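Long-range contacts in uncharacterized protein (Ruminococcus gnavus, PDB 4QAN), which is of unknown function but has a cystatin-like fold, is a divergent member of the NTF2-like superfamily, and can bind magnesium: residues Phe61-Glu66 with Glu287-Leu293; Leu68-Leu73 with Ala280-Gly284; Asp82-Tyr86 with Arg294-Pro299. One frame throughout, in Å; residues are numbered along the deposited sequence.

Overall arrangement
Contacts 2 and 3 each lie on the same side of the chain's centre as contact 1, and all three join the region after N60, which precedes the five-stranded antiparallel sheet, to the region 280-299, which precedes strand 305-314 of the mixed sheet. Contacts 1 and 2 have centres about 10 Å apart, contacts 1 and 3 about 13 Å, and contacts 2 and 3 about 17 Å. Helix 287-296 serves contacts 1 and 3, whose segments alternate along the chain; both segments of contact 2 fall between those of contact 1. The side chains form one continuous layer: L293 meets L282, A280 and L73, while F61 meets D82, R294 and L297. Parts over 200 residues apart are thereby held together.

Contact 1 (Phe61-Glu66 with Glu287-Leu293); sequences FVKTAE and EEQLNKL
V62 and L290 mark the nearest backbone approach of helices 61-66 and 287-293, their CA atoms 6.0 Å apart; the axes of these short segments come within 9.7 Å of each other, with 120° between their N-to-C directions. L290 fills the middle of this interface. With CG anti to its carbonyl carbon (chi1 -71°), its fork reaches the facing helix: CD1 lies 3.7 Å from CG of E66, and CD2 packs against the methyl of A65, a small residue that leaves room for the leucine fork. The branched V62 uses both methyls, CG1 beside the carboxylate of E287 and CG2 3.6 Å from OD1 of N291, crossing each side chain at about a right angle. At the start of helix 61-66, F61 brings CE1 to 3.8 Å from the backbone O of L290 and meets CD2 of L293 at its ring edge.

Toward solvent, the long chain of K63 bends at chi2 and carries NZ between two acids. It forms salt bridges to OE2 of E287 and to OE1 of E66, each 3.5 Å from K63 NZ, with weak hydrogen bonds. This lysine probably offsets the repulsion between the two carboxylates. The result is an oblique helix-helix packing, with an apolar centre and a salt-bridge network on its partly exposed side, joining helix 61-67 to helix 287-296, the last helix before strand 305-314.

Contact 2 (Leu68-Leu73 with Ala280-Gly284); sequences LPGMQL and ARLYG
Segments 68-73 and 280-284 run past each other in opposite directions, P69 facing Y283, Q72 facing R281 and L73 facing A280. The first leaves helix 61-67 through a type I beta turn from L68 to M71, closed by the M71 N to L68 O bond, and then extends alongside the second. The backbones are linked by a weak hydrogen bond from L73 N to A280 O, long at 3.4 Å but nearly straight at 170°.

L282 is the chief apolar side chain here. Its CG sits 3.7 Å from the carbonyl O of M71, and its two methyls divide the neighbours: CD1 lies against CB of M71, a selenomethionine, and CD2 is 4.2 Å from CD1 of L73. The other methyl of L73, CD2, rests 3.8 Å from CB of A280, whose small side chain suits so close a neighbouring segment. L293 of helix 287-296 adjoins L73, A280 and L282, so this cluster continues into the helix packing.

At the outer side, Q72 and R281 lie alongside one another, pointing the same way. Q72 starts with CG between its backbone N and carbonyl carbon (chi1 64°) and then extends, which carries OE1 over the centre of the guanidinium face, 3.7 Å from CZ of R281. The amide stands nearly upright on that plane, while NH1 of R281 bonds to D279 O. P69 is the second residue of the turn, where its ring-fixed phi (-65°) fits; its backbone O lies 3.4 Å from CB of Y283, and its CB packs against that same CB.

The chemistry is thus mainly apolar, centred on leucines, with little backbone bonding; the amide oxygen above the guanidinium probably contributes a modest electrostatic attraction at the partly exposed edge.

Contact 3 (Asp82-Tyr86 with Arg294-Pro299); sequences DYSYY and RGKLNP
Y83, packed against N298 and P299, centres an aromatic-proline contact between the loop ahead of helix 87-108 and the last part of helix 287-296 with the residues that follow it. The Y83 ring lies between CB of the preceding residue, D82, toward the rim of one face, and the backbone of N298 on the opposite face. N298 CA makes a CH-pi contact, 3.7 Å from the Y83 ring centroid, and P299 CD makes a second one over that same face. The N298 amide lies nearly parallel to the ring, 18° from its plane, while its OD1 is held by E300 N.

P299 is wedged among three tyrosines. Its CB stands over the face of Y85, 3.8 Å from that ring's centroid, and its CG lies 3.8 Å from CE2 of Y86. Y85 carries CG anti to its backbone N (chi1 176°), turning a ring face to the proline; its hydroxyl is satisfied by I232 O.

The other two hydroxyls donate to the backbone carbonyls of R294 and L297. Y83 OH reaches R294 O at 3.0 Å from above the carbonyl plane, as L297 N approaches the same oxygen from the opposite face; a water also bonds to Y83 OH and weakly to N298 ND2. Y86 OH makes a short bond of 2.6 Å to L297 O, tilted just 17° from the carbonyl plane.

D82 OD1 lies over the guanidinium face of R294, 3.4 Å from NE, with no N-H directed at it, so the salt bridge rests on charge alone.

Tyrosine suits position 83 because its ring accepts C-H groups while its hydroxyl gives R294 O a second donor; Y85 offers P299 a ring face, and Y86 binds L297 O through its hydroxyl. Flat apolar packing and hydroxyl-to-carbonyl bonds thus hold the loop together.

Contact 1 (Phe61-Glu66 with Glu287-Leu293)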
ATOM      1  N   PHE A  61       6.742  -7.194 -12.674  1.00 43.98           N
ATOM      2  CA  PHE A  61       7.797  -7.082 -11.677  1.00 43.82           C
ATOM      3  C   PHE A  61       9.139  -6.749 -12.315  1.00 45.30           C
ATOM      4  O   PHE A  61       9.763  -5.747 -11.966  1.00 43.14           O
ATOM      5  CB  PHE A  61       7.888  -8.399 -10.893  1.00 43.59           C
ATOM      6  CG  PHE A  61       8.924  -8.402  -9.818  1.00 44.29           C
ATOM      7  CD1 PHE A  61      10.249  -8.715 -10.108  1.00 47.15           C
ATOM      8  CD2 PHE A  61       8.583  -8.122  -8.514  1.00 46.75           C
ATOM      9  CE1 PHE A  61      11.216  -8.726  -9.119  1.00 44.11           C
ATOM     10  CE2 PHE A  61       9.549  -8.130  -7.511  1.00 49.80           C
ATOM     11  CZ  PHE A  61      10.866  -8.430  -7.817  1.00 49.38           C
ATOM     12  N   VAL A  62       9.566  -7.592 -13.256  1.00 48.62           N
ATOM     13  CA  VAL A  62      10.875  -7.453 -13.902  1.00 48.47           C
ATOM     14  C   VAL A  62      11.027  -6.101 -14.581  1.00 48.37           C
ATOM     15  O   VAL A  62      11.994  -5.377 -14.327  1.00 46.82           O
ATOM     16  CB  VAL A  62      11.134  -8.582 -14.932  1.00 50.70           C
ATOM     17  CG1 VAL A  62      12.291  -8.229 -15.857  1.00 53.44           C
ATOM     18  CG2 VAL A  62      11.428  -9.893 -14.221  1.00 51.17           C
ATOM     19  N   LYS A  63      10.077  -5.761 -15.444  1.00 49.69           N
ATOM     20  CA  LYS A  63      10.163  -4.506 -16.198  1.00 52.02           C
ATOM     21  C   LYS A  63      10.148  -3.280 -15.289  1.00 48.15           C
ATOM     22  O   LYS A  63      10.933  -2.354 -15.471  1.00 47.26           O
ATOM     23  CB  LYS A  63       9.031  -4.409 -17.228  1.00 57.14           C
ATOM     24  CG  LYS A  63       9.093  -5.462 -18.326  1.00 62.01           C
ATOM     25  CD  LYS A  63      10.277  -5.263 -19.263  1.00 67.46           C
ATOM     26  CE  LYS A  63      10.717  -6.577 -19.902  1.00 74.34           C
ATOM     27  NZ  LYS A  63      12.119  -6.527 -20.404  1.00 76.94           N
ATOM     28  N   THR A  64       9.254  -3.285 -14.309  1.00 46.49           N
ATOM     29  CA  THR A  64       9.143  -2.187 -13.363  1.00 43.15           C
ATOM     30  C   THR A  64      10.444  -2.007 -12.583  1.00 43.50           C
ATOM     31  O   THR A  64      10.894  -0.879 -12.365  1.00 46.21           O
ATOM     32  CB  THR A  64       7.955  -2.398 -12.410  1.00 41.04           C
ATOM     33  OG1 THR A  64       6.740  -2.441 -13.167  1.00 42.49           O
ATOM     34  CG2 THR A  64       7.856  -1.288 -11.417  1.00 41.12           C
ATOM     35  N   ALA A  65      11.073  -3.109 -12.200  1.00 43.50           N
ATOM     36  CA  ALA A  65      12.336  -3.031 -11.462  1.00 45.31           C
ATOM     37  C   ALA A  65      13.454  -2.425 -12.321  1.00 50.40           C
ATOM     38  O   ALA A  65      14.300  -1.680 -11.824  1.00 50.97           O
ATOM     39  CB  ALA A  65      12.742  -4.406 -10.953  1.00 44.23           C
ATOM     40  N   GLU A  66      13.451  -2.751 -13.607  1.00 50.46           N
ATOM     41  CA  GLU A  66      14.426  -2.191 -14.538  1.00 57.97           C
ATOM     42  C   GLU A  66      14.256  -0.666 -14.695  1.00 59.50           C
ATOM     43  O   GLU A  66      15.234   0.067 -14.783  1.00 60.76           O
ATOM     44  CB  GLU A  66      14.358  -2.929 -15.879  1.00 59.27           C
ATOM     45  CG  GLU A  66      14.851  -4.372 -15.762  1.00 60.51           C
ATOM     46  CD  GLU A  66      14.722  -5.187 -17.040  1.00 63.46           C
ATOM     47  OE1 GLU A  66      13.785  -4.943 -17.827  1.00 70.17           O
ATOM     48  OE2 GLU A  66      15.560  -6.089 -17.251  1.00 60.99           O
ATOM     49  N   GLU A 287      17.850  -9.547 -16.226  1.00 63.17           N
ATOM     50  CA  GLU A 287      16.469 -10.017 -16.283  1.00 62.44           C
ATOM     51  C   GLU A 287      16.360 -11.374 -15.624  1.00 62.87           C
ATOM     52  O   GLU A 287      15.353 -11.692 -14.992  1.00 61.38           O
ATOM     53  CB  GLU A 287      16.012 -10.107 -17.733  1.00 68.87           C
ATOM     54  CG  GLU A 287      14.595 -10.616 -17.943  1.00 71.70           C
ATOM     55  CD  GLU A 287      13.947 -10.033 -19.194  1.00 77.25           C
ATOM     56  OE1 GLU A 287      14.653  -9.871 -20.215  1.00 77.68           O
ATOM     57  OE2 GLU A 287      12.733  -9.724 -19.153  1.00 81.74           O
ATOM     58  N   GLU A 288      17.421 -12.161 -15.753  1.00 62.25           N
ATOM     59  CA  GLU A 288      17.459 -13.495 -15.171  0.50 60.76           C
ATOM     60  C   GLU A 288      17.507 -13.412 -13.649  1.00 57.15           C
ATOM     61  O   GLU A 288      16.756 -14.097 -12.962  1.00 56.18           O
ATOM     62  CB  GLU A 288      18.678 -14.256 -15.688  0.50 61.60           C
ATOM     63  CG  GLU A 288      18.681 -15.738 -15.357  0.50 61.90           C
ATOM     64  CD  GLU A 288      20.032 -16.198 -14.854  0.50 62.80           C
ATOM     65  OE1 GLU A 288      20.344 -15.894 -13.681  0.50 59.88           O
ATOM     66  OE2 GLU A 288      20.777 -16.847 -15.628  0.50 63.00           O
ATOM     67  N   GLN A 289      18.390 -12.565 -13.125  1.00 56.94           N
ATOM     68  CA  GLN A 289      18.569 -12.438 -11.671  1.00 54.12           C
ATOM     69  C   GLN A 289      17.342 -11.846 -11.002  1.00 49.20           C
ATOM     70  O   GLN A 289      17.026 -12.190  -9.862  1.00 45.55           O
ATOM     71  CB  GLN A 289      19.762 -11.552 -11.334  1.00 56.01           C
ATOM     72  CG  GLN A 289      21.093 -12.043 -11.843  1.00 60.70           C
ATOM     73  CD  GLN A 289      22.104 -10.924 -11.890  1.00 64.78           C
ATOM     74  OE1 GLN A 289      22.402 -10.393 -12.958  1.00 75.23           O
ATOM     75  NE2 GLN A 289      22.609 -10.530 -10.731  1.00 64.44           N
ATOM     76  N   LEU A 290      16.679 -10.936 -11.710  1.00 49.28           N
ATOM     77  CA  LEU A 290      15.404 -10.397 -11.261  1.00 47.06           C
ATOM     78  C   LEU A 290      14.347 -11.497 -11.190  1.00 47.71           C
ATOM     79  O   LEU A 290      13.569 -11.557 -10.238  1.00 44.12           O
ATOM     80  CB  LEU A 290      14.942  -9.252 -12.161  1.00 46.12           C
ATOM     81  CG  LEU A 290      15.746  -7.950 -12.035  1.00 47.23           C
ATOM     82  CD1 LEU A 290      15.290  -6.957 -13.088  1.00 49.74           C
ATOM     83  CD2 LEU A 290      15.617  -7.340 -10.646  1.00 47.17           C
ATOM     84  N   ASN A 291      14.336 -12.384 -12.179  1.00 49.93           N
ATOM     85  CA  ASN A 291      13.442 -13.536 -12.130  1.00 50.78           C
ATOM     86  C   ASN A 291      13.730 -14.449 -10.942  1.00 46.85           C
ATOM     87  O   ASN A 291      12.795 -14.908 -10.287  1.00 46.08           O
ATOM     88  CB  ASN A 291      13.459 -14.314 -13.452  1.00 55.28           C
ATOM     89  CG  ASN A 291      12.429 -13.795 -14.436  1.00 59.18           C
ATOM     90  OD1 ASN A 291      11.279 -13.516 -14.068  1.00 69.27           O
ATOM     91  ND2 ASN A 291      12.829 -13.660 -15.688  1.00 62.61           N
ATOM     92  N   LYS A 292      14.999 -14.688 -10.631  1.00 46.02           N
ATOM     93  CA  LYS A 292      15.323 -15.471  -9.432  1.00 46.34           C
ATOM     94  C   LYS A 292      14.748 -14.802  -8.183  1.00 44.13           C
ATOM     95  O   LYS A 292      14.160 -15.471  -7.327  1.00 42.13           O
ATOM     96  CB  LYS A 292      16.833 -15.693  -9.272  1.00 49.96           C
ATOM     97  CG  LYS A 292      17.368 -16.928 -10.002  1.00 58.39           C
ATOM     98  CD  LYS A 292      17.315 -16.757 -11.521  1.00 65.78           C
ATOM     99  CE  LYS A 292      17.707 -18.010 -12.291  1.00 69.47           C
ATOM    100  NZ  LYS A 292      19.162 -18.301 -12.193  1.00 72.23           N
ATOM    101  N   LEU A 293      14.901 -13.481  -8.084  1.00 44.08           N
ATOM    102  CA  LEU A 293      14.416 -12.754  -6.910  1.00 39.72           C
ATOM    103  C   LEU A 293      12.894 -12.849  -6.842  1.00 36.86           C
ATOM    104  O   LEU A 293      12.331 -13.064  -5.784  1.00 33.80           O
ATOM    105  CB  LEU A 293      14.892 -11.298  -6.938  1.00 39.94           C
ATOM    106  CG  LEU A 293      14.267 -10.351  -5.910  1.00 38.62           C
ATOM    107  CD1 LEU A 293      14.554 -10.841  -4.505  1.00 38.66           C
ATOM    108  CD2 LEU A 293      14.756  -8.918  -6.101  1.00 38.08           C
TER

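Contact 2 (Leu68-Leu73 with Ala280-Gly284)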
ATOM      1  N   LEU A  68      13.104   1.283 -12.268  1.00 55.36           N
ATOM      2  CA  LEU A  68      13.368   1.934 -10.977  1.00 52.74           C
ATOM      3  C   LEU A  68      14.533   1.301 -10.209  1.00 52.86           C
ATOM      4  O   LEU A  68      14.363   0.847  -9.075  1.00 49.48           O
ATOM      5  CB  LEU A  68      12.107   1.887 -10.111  1.00 55.19           C
ATOM      6  CG  LEU A  68      10.790   2.285 -10.778  1.00 60.32           C
ATOM      7  CD1 LEU A  68       9.617   1.942  -9.875  1.00 63.51           C
ATOM      8  CD2 LEU A  68      10.783   3.764 -11.124  1.00 64.76           C
ATOM      9  N   PRO A  69      15.735   1.297 -10.803  1.00 57.32           N
ATOM     10  CA  PRO A  69      16.853   0.505 -10.257  1.00 59.62           C
ATOM     11  C   PRO A  69      17.356   0.942  -8.869  1.00 59.10           C
ATOM     12  O   PRO A  69      17.940   0.131  -8.145  1.00 61.66           O
ATOM     13  CB  PRO A  69      17.947   0.680 -11.310  1.00 62.64           C
ATOM     14  CG  PRO A  69      17.656   2.014 -11.921  1.00 66.01           C
ATOM     15  CD  PRO A  69      16.156   2.130 -11.944  1.00 63.73           C
ATOM     16  N   GLY A  70      17.125   2.207  -8.514  1.00 58.96           N
ATOM     17  CA  GLY A  70      17.506   2.754  -7.208  1.00 58.45           C
ATOM     18  C   GLY A  70      16.521   2.470  -6.086  1.00 59.34           C
ATOM     19  O   GLY A  70      16.797   2.772  -4.930  1.00 64.54           O
HETATM   20  N   MSE A  71      15.367   1.900  -6.426  1.00 57.14           N
HETATM   21  CA  MSE A  71      14.374   1.467  -5.440  1.00 53.60           C
HETATM   22  C   MSE A  71      14.996   0.288  -4.749  1.00 53.27           C
HETATM   23  O   MSE A  71      15.639  -0.543  -5.395  1.00 53.14           O
HETATM   24  CB  MSE A  71      13.100   1.021  -6.184  1.00 58.19           C
HETATM   25  CG  MSE A  71      11.757   1.580  -5.732  1.00 59.97           C
HETATM   26 SE   MSE A  71      11.664   3.541  -5.924  0.75 69.27          SE
HETATM   27  CE  MSE A  71      10.641   3.837  -4.262  1.00 60.52           C
ATOM     28  N   GLN A  72      14.856   0.199  -3.434  1.00 50.06           N
ATOM     29  CA  GLN A  72      15.115  -1.082  -2.789  1.00 54.92           C
ATOM     30  C   GLN A  72      13.778  -1.783  -2.636  1.00 43.79           C
ATOM     31  O   GLN A  72      12.729  -1.143  -2.623  1.00 42.07           O
ATOM     32  CB  GLN A  72      15.904  -0.968  -1.483  1.00 59.05           C
ATOM     33  CG  GLN A  72      15.235  -0.226  -0.346  1.00 66.81           C
ATOM     34  CD  GLN A  72      16.120  -0.185   0.890  1.00 76.10           C
ATOM     35  OE1 GLN A  72      17.311  -0.504   0.828  1.00 78.22           O
ATOM     36  NE2 GLN A  72      15.542   0.208   2.024  1.00 78.58           N
ATOM     37  N   LEU A  73      13.838  -3.107  -2.580  1.00 44.27           N
ATOM     38  CA  LEU A  73      12.662  -3.968  -2.690  1.00 39.13           C
ATOM     39  C   LEU A  73      11.588  -3.684  -1.638  1.00 34.82           C
ATOM     40  O   LEU A  73      10.416  -3.607  -1.980  1.00 32.09           O
ATOM     41  CB  LEU A  73      13.105  -5.441  -2.645  1.00 40.72           C
ATOM     42  CG  LEU A  73      12.029  -6.484  -2.917  1.00 39.48           C
ATOM     43  CD1 LEU A  73      11.515  -6.342  -4.339  1.00 40.96           C
ATOM     44  CD2 LEU A  73      12.579  -7.874  -2.691  1.00 43.11           C
ATOM     45  N   ALA A 280      17.178  -7.020  -0.259  1.00 42.84           N
ATOM     46  CA  ALA A 280      17.415  -7.146  -1.698  1.00 44.49           C
ATOM     47  C   ALA A 280      17.448  -5.783  -2.399  1.00 45.17           C
ATOM     48  O   ALA A 280      16.633  -4.896  -2.103  1.00 49.80           O
ATOM     49  CB  ALA A 280      16.340  -8.026  -2.332  1.00 44.83           C
ATOM     50  N   ARG A 281      18.392  -5.631  -3.320  1.00 47.79           N
ATOM     51  CA  ARG A 281      18.498  -4.439  -4.179  1.00 53.17           C
ATOM     52  C   ARG A 281      18.098  -4.767  -5.619  1.00 51.89           C
ATOM     53  O   ARG A 281      18.277  -5.895  -6.069  1.00 52.17           O
ATOM     54  CB  ARG A 281      19.928  -3.910  -4.169  1.00 57.80           C
ATOM     55  CG  ARG A 281      20.176  -2.827  -3.140  1.00 65.16           C
ATOM     56  CD  ARG A 281      20.033  -3.332  -1.723  1.00 64.79           C
ATOM     57  NE  ARG A 281      20.493  -2.326  -0.777  1.00 71.04           N
ATOM     58  CZ  ARG A 281      20.447  -2.455   0.547  1.00 75.19           C
ATOM     59  NH1 ARG A 281      19.950  -3.552   1.105  1.00 70.55           N
ATOM     60  NH2 ARG A 281      20.896  -1.473   1.318  1.00 74.73           N
ATOM     61  N   LEU A 282      17.573  -3.781  -6.340  1.00 47.60           N
ATOM     62  CA  LEU A 282      17.174  -3.982  -7.738  1.00 47.99           C
ATOM     63  C   LEU A 282      18.205  -3.514  -8.760  1.00 50.52           C
ATOM     64  O   LEU A 282      18.031  -3.749  -9.957  1.00 54.65           O
ATOM     65  CB  LEU A 282      15.854  -3.271  -8.024  1.00 45.99           C
ATOM     66  CG  LEU A 282      14.691  -3.648  -7.113  1.00 46.52           C
ATOM     67  CD1 LEU A 282      13.474  -2.826  -7.483  1.00 47.79           C
ATOM     68  CD2 LEU A 282      14.382  -5.136  -7.189  1.00 47.10           C
ATOM     69  N   TYR A 283      19.270  -2.852  -8.320  1.00 51.43           N
ATOM     70  CA  TYR A 283      20.251  -2.322  -9.271  1.00 54.65           C
ATOM     71  C   TYR A 283      21.236  -3.383  -9.720  1.00 59.49           C
ATOM     72  O   TYR A 283      21.525  -4.336  -8.984  1.00 57.55           O
ATOM     73  CB  TYR A 283      21.001  -1.106  -8.722  1.00 55.96           C
ATOM     74  CG  TYR A 283      21.787  -1.298  -7.439  1.00 61.90           C
ATOM     75  CD1 TYR A 283      22.972  -2.043  -7.409  1.00 73.87           C
ATOM     76  CD2 TYR A 283      21.377  -0.692  -6.260  1.00 62.48           C
ATOM     77  CE1 TYR A 283      23.712  -2.186  -6.236  1.00 73.36           C
ATOM     78  CE2 TYR A 283      22.108  -0.830  -5.082  1.00 64.25           C
ATOM     79  CZ  TYR A 283      23.273  -1.576  -5.075  1.00 69.30           C
ATOM     80  OH  TYR A 283      23.999  -1.716  -3.912  1.00 66.98           O
ATOM     81  N   GLY A 284      21.741  -3.202 -10.939  1.00 64.49           N
ATOM     82  CA  GLY A 284      22.771  -4.068 -11.498  1.00 70.00           C
ATOM     83  C   GLY A 284      22.382  -5.527 -11.484  1.00 70.38           C
ATOM     84  O   GLY A 284      23.193  -6.390 -11.141  1.00 69.86           O
TER

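Contact 3 (Asp82-Tyr86 with Arg294-Pro299)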
ATOM      1  N   ASP A  82       2.294 -11.635  -9.235  1.00 38.26           N
ATOM      2  CA  ASP A  82       2.867 -12.977  -9.298  1.00 39.87           C
ATOM      3  C   ASP A  82       2.240 -13.920  -8.277  1.00 37.21           C
ATOM      4  O   ASP A  82       2.096 -15.097  -8.544  1.00 37.25           O
ATOM      5  CB  ASP A  82       4.378 -12.929  -9.096  1.00 41.33           C
ATOM      6  CG  ASP A  82       5.097 -12.290 -10.273  1.00 43.80           C
ATOM      7  OD1 ASP A  82       4.979 -12.809 -11.400  1.00 45.15           O
ATOM      8  OD2 ASP A  82       5.764 -11.264 -10.071  1.00 44.30           O
ATOM      9  N   TYR A  83       1.902 -13.407  -7.103  1.00 36.65           N
ATOM     10  CA  TYR A  83       1.368 -14.234  -6.033  1.00 35.53           C
ATOM     11  C   TYR A  83       0.182 -13.542  -5.392  1.00 33.99           C
ATOM     12  O   TYR A  83       0.352 -12.614  -4.609  1.00 32.17           O
ATOM     13  CB  TYR A  83       2.454 -14.500  -4.995  1.00 35.02           C
ATOM     14  CG  TYR A  83       3.749 -14.966  -5.588  1.00 35.72           C
ATOM     15  CD1 TYR A  83       3.875 -16.260  -6.088  1.00 39.35           C
ATOM     16  CD2 TYR A  83       4.861 -14.125  -5.652  1.00 36.70           C
ATOM     17  CE1 TYR A  83       5.072 -16.712  -6.634  1.00 39.73           C
ATOM     18  CE2 TYR A  83       6.066 -14.565  -6.203  1.00 35.68           C
ATOM     19  CZ  TYR A  83       6.166 -15.857  -6.691  1.00 37.82           C
ATOM     20  OH  TYR A  83       7.344 -16.315  -7.236  1.00 38.11           O
ATOM     21  N   SER A  84      -1.030 -13.992  -5.716  1.00 35.47           N
ATOM     22  CA  SER A  84      -2.231 -13.298  -5.238  1.00 36.90           C
ATOM     23  C   SER A  84      -2.351 -13.251  -3.694  1.00 36.51           C
ATOM     24  O   SER A  84      -2.979 -12.342  -3.160  1.00 34.60           O
ATOM     25  CB  SER A  84      -3.493 -13.844  -5.911  1.00 39.76           C
ATOM     26  OG  SER A  84      -3.632 -15.225  -5.695  1.00 43.63           O
ATOM     27  N   TYR A  85      -1.718 -14.199  -2.995  1.00 33.78           N
ATOM     28  CA  TYR A  85      -1.522 -14.147  -1.532  1.00 31.65           C
ATOM     29  C   TYR A  85      -1.255 -12.728  -0.986  1.00 31.62           C
ATOM     30  O   TYR A  85      -1.783 -12.352   0.050  1.00 32.13           O
ATOM     31  CB  TYR A  85      -0.345 -15.058  -1.157  1.00 30.34           C
ATOM     32  CG  TYR A  85       0.049 -15.053   0.309  1.00 29.06           C
ATOM     33  CD1 TYR A  85       0.913 -14.087   0.825  1.00 29.98           C
ATOM     34  CD2 TYR A  85      -0.402 -16.042   1.165  1.00 29.64           C
ATOM     35  CE1 TYR A  85       1.291 -14.103   2.165  1.00 30.51           C
ATOM     36  CE2 TYR A  85      -0.041 -16.063   2.495  1.00 28.52           C
ATOM     37  CZ  TYR A  85       0.799 -15.100   3.000  1.00 29.77           C
ATOM     38  OH  TYR A  85       1.145 -15.135   4.334  1.00 29.14           O
ATOM     39  N   TYR A  86      -0.433 -11.951  -1.683  1.00 30.92           N
ATOM     40  CA  TYR A  86      -0.039 -10.628  -1.209  1.00 30.61           C
ATOM     41  C   TYR A  86      -1.074  -9.506  -1.343  1.00 28.71           C
ATOM     42  O   TYR A  86      -0.816  -8.388  -0.868  1.00 27.42           O
ATOM     43  CB  TYR A  86       1.237 -10.194  -1.927  1.00 29.17           C
ATOM     44  CG  TYR A  86       2.469 -10.970  -1.524  1.00 31.80           C
ATOM     45  CD1 TYR A  86       2.924 -10.950  -0.219  1.00 31.58           C
ATOM     46  CD2 TYR A  86       3.213 -11.687  -2.462  1.00 32.05           C
ATOM     47  CE1 TYR A  86       4.064 -11.633   0.154  1.00 29.27           C
ATOM     48  CE2 TYR A  86       4.363 -12.357  -2.093  1.00 32.60           C
ATOM     49  CZ  TYR A  86       4.778 -12.327  -0.781  1.00 29.87           C
ATOM     50  OH  TYR A  86       5.922 -12.996  -0.394  1.00 33.35           O
ATOM     51  N   ARG A 294      12.236 -12.697  -7.984  1.00 40.28           N
ATOM     52  CA  ARG A 294      10.795 -12.934  -8.096  1.00 41.03           C
ATOM     53  C   ARG A 294      10.421 -14.297  -7.491  1.00 39.65           C
ATOM     54  O   ARG A 294       9.520 -14.396  -6.662  1.00 39.94           O
ATOM     55  CB  ARG A 294      10.369 -12.864  -9.570  1.00 45.97           C
ATOM     56  CG  ARG A 294       8.960 -12.358  -9.802  1.00 50.00           C
ATOM     57  CD  ARG A 294       8.676 -12.181 -11.293  1.00 54.98           C
ATOM     58  NE  ARG A 294       8.238 -13.422 -11.926  1.00 59.90           N
ATOM     59  CZ  ARG A 294       7.976 -13.556 -13.225  1.00 73.81           C
ATOM     60  NH1 ARG A 294       8.123 -12.532 -14.058  1.00 77.00           N
ATOM     61  NH2 ARG A 294       7.583 -14.730 -13.702  1.00 82.62           N
ATOM     62  N   GLY A 295      11.159 -15.337  -7.869  1.00 43.16           N
ATOM     63  CA  GLY A 295      10.856 -16.700  -7.431  1.00 44.31           C
ATOM     64  C   GLY A 295      11.006 -16.864  -5.941  1.00 43.30           C
ATOM     65  O   GLY A 295      10.272 -17.610  -5.305  1.00 45.77           O
ATOM     66  N   LYS A 296      11.959 -16.125  -5.395  1.00 43.36           N
ATOM     67  CA  LYS A 296      12.293 -16.141  -3.980  1.00 42.03           C
ATOM     68  C   LYS A 296      11.242 -15.435  -3.103  1.00 39.83           C
ATOM     69  O   LYS A 296      11.219 -15.616  -1.877  1.00 38.84           O
ATOM     70  CB  LYS A 296      13.662 -15.475  -3.849  1.00 47.83           C
ATOM     71  CG  LYS A 296      14.419 -15.674  -2.553  1.00 49.88           C
ATOM     72  CD  LYS A 296      15.887 -15.327  -2.792  1.00 52.99           C
ATOM     73  CE  LYS A 296      16.527 -14.657  -1.588  1.00 56.73           C
ATOM     74  NZ  LYS A 296      16.411 -15.494  -0.364  1.00 62.01           N
ATOM     75  N   LEU A 297      10.362 -14.649  -3.721  1.00 36.35           N
ATOM     76  CA  LEU A 297       9.260 -14.005  -3.002  1.00 35.32           C
ATOM     77  C   LEU A 297       7.997 -14.877  -2.900  1.00 34.00           C
ATOM     78  O   LEU A 297       6.994 -14.451  -2.329  1.00 36.11           O
ATOM     79  CB  LEU A 297       8.899 -12.664  -3.662  1.00 35.48           C
ATOM     80  CG  LEU A 297      10.010 -11.615  -3.714  1.00 36.38           C
ATOM     81  CD1 LEU A 297       9.622 -10.451  -4.617  1.00 38.31           C
ATOM     82  CD2 LEU A 297      10.329 -11.124  -2.315  1.00 37.50           C
ATOM     83  N   ASN A 298       8.031 -16.081  -3.461  1.00 35.34           N
ATOM     84  CA  ASN A 298       6.888 -16.997  -3.402  1.00 35.42           C
ATOM     85  C   ASN A 298       6.462 -17.236  -1.946  1.00 34.02           C
ATOM     86  O   ASN A 298       7.263 -17.713  -1.144  1.00 34.21           O
ATOM     87  CB  ASN A 298       7.252 -18.325  -4.078  1.00 35.84           C
ATOM     88  CG  ASN A 298       6.067 -19.266  -4.226  1.00 36.83           C
ATOM     89  OD1 ASN A 298       5.027 -19.111  -3.596  1.00 36.44           O
ATOM     90  ND2 ASN A 298       6.233 -20.259  -5.066  1.00 42.65           N
ATOM     91  N   PRO A 299       5.211 -16.896  -1.595  1.00 33.18           N
ATOM     92  CA  PRO A 299       4.770 -17.060  -0.215  1.00 32.50           C
ATOM     93  C   PRO A 299       4.136 -18.422   0.107  1.00 33.91           C
ATOM     94  O   PRO A 299       3.629 -18.603   1.205  1.00 34.44           O
ATOM     95  CB  PRO A 299       3.724 -15.946  -0.076  1.00 34.45           C
ATOM     96  CG  PRO A 299       3.093 -15.886  -1.437  1.00 33.44           C
ATOM     97  CD  PRO A 299       4.186 -16.215  -2.417  1.00 35.71           C
TER
HETATM   98  O   HOH W   1       7.723 -19.482  -8.008  1.00 38.50           O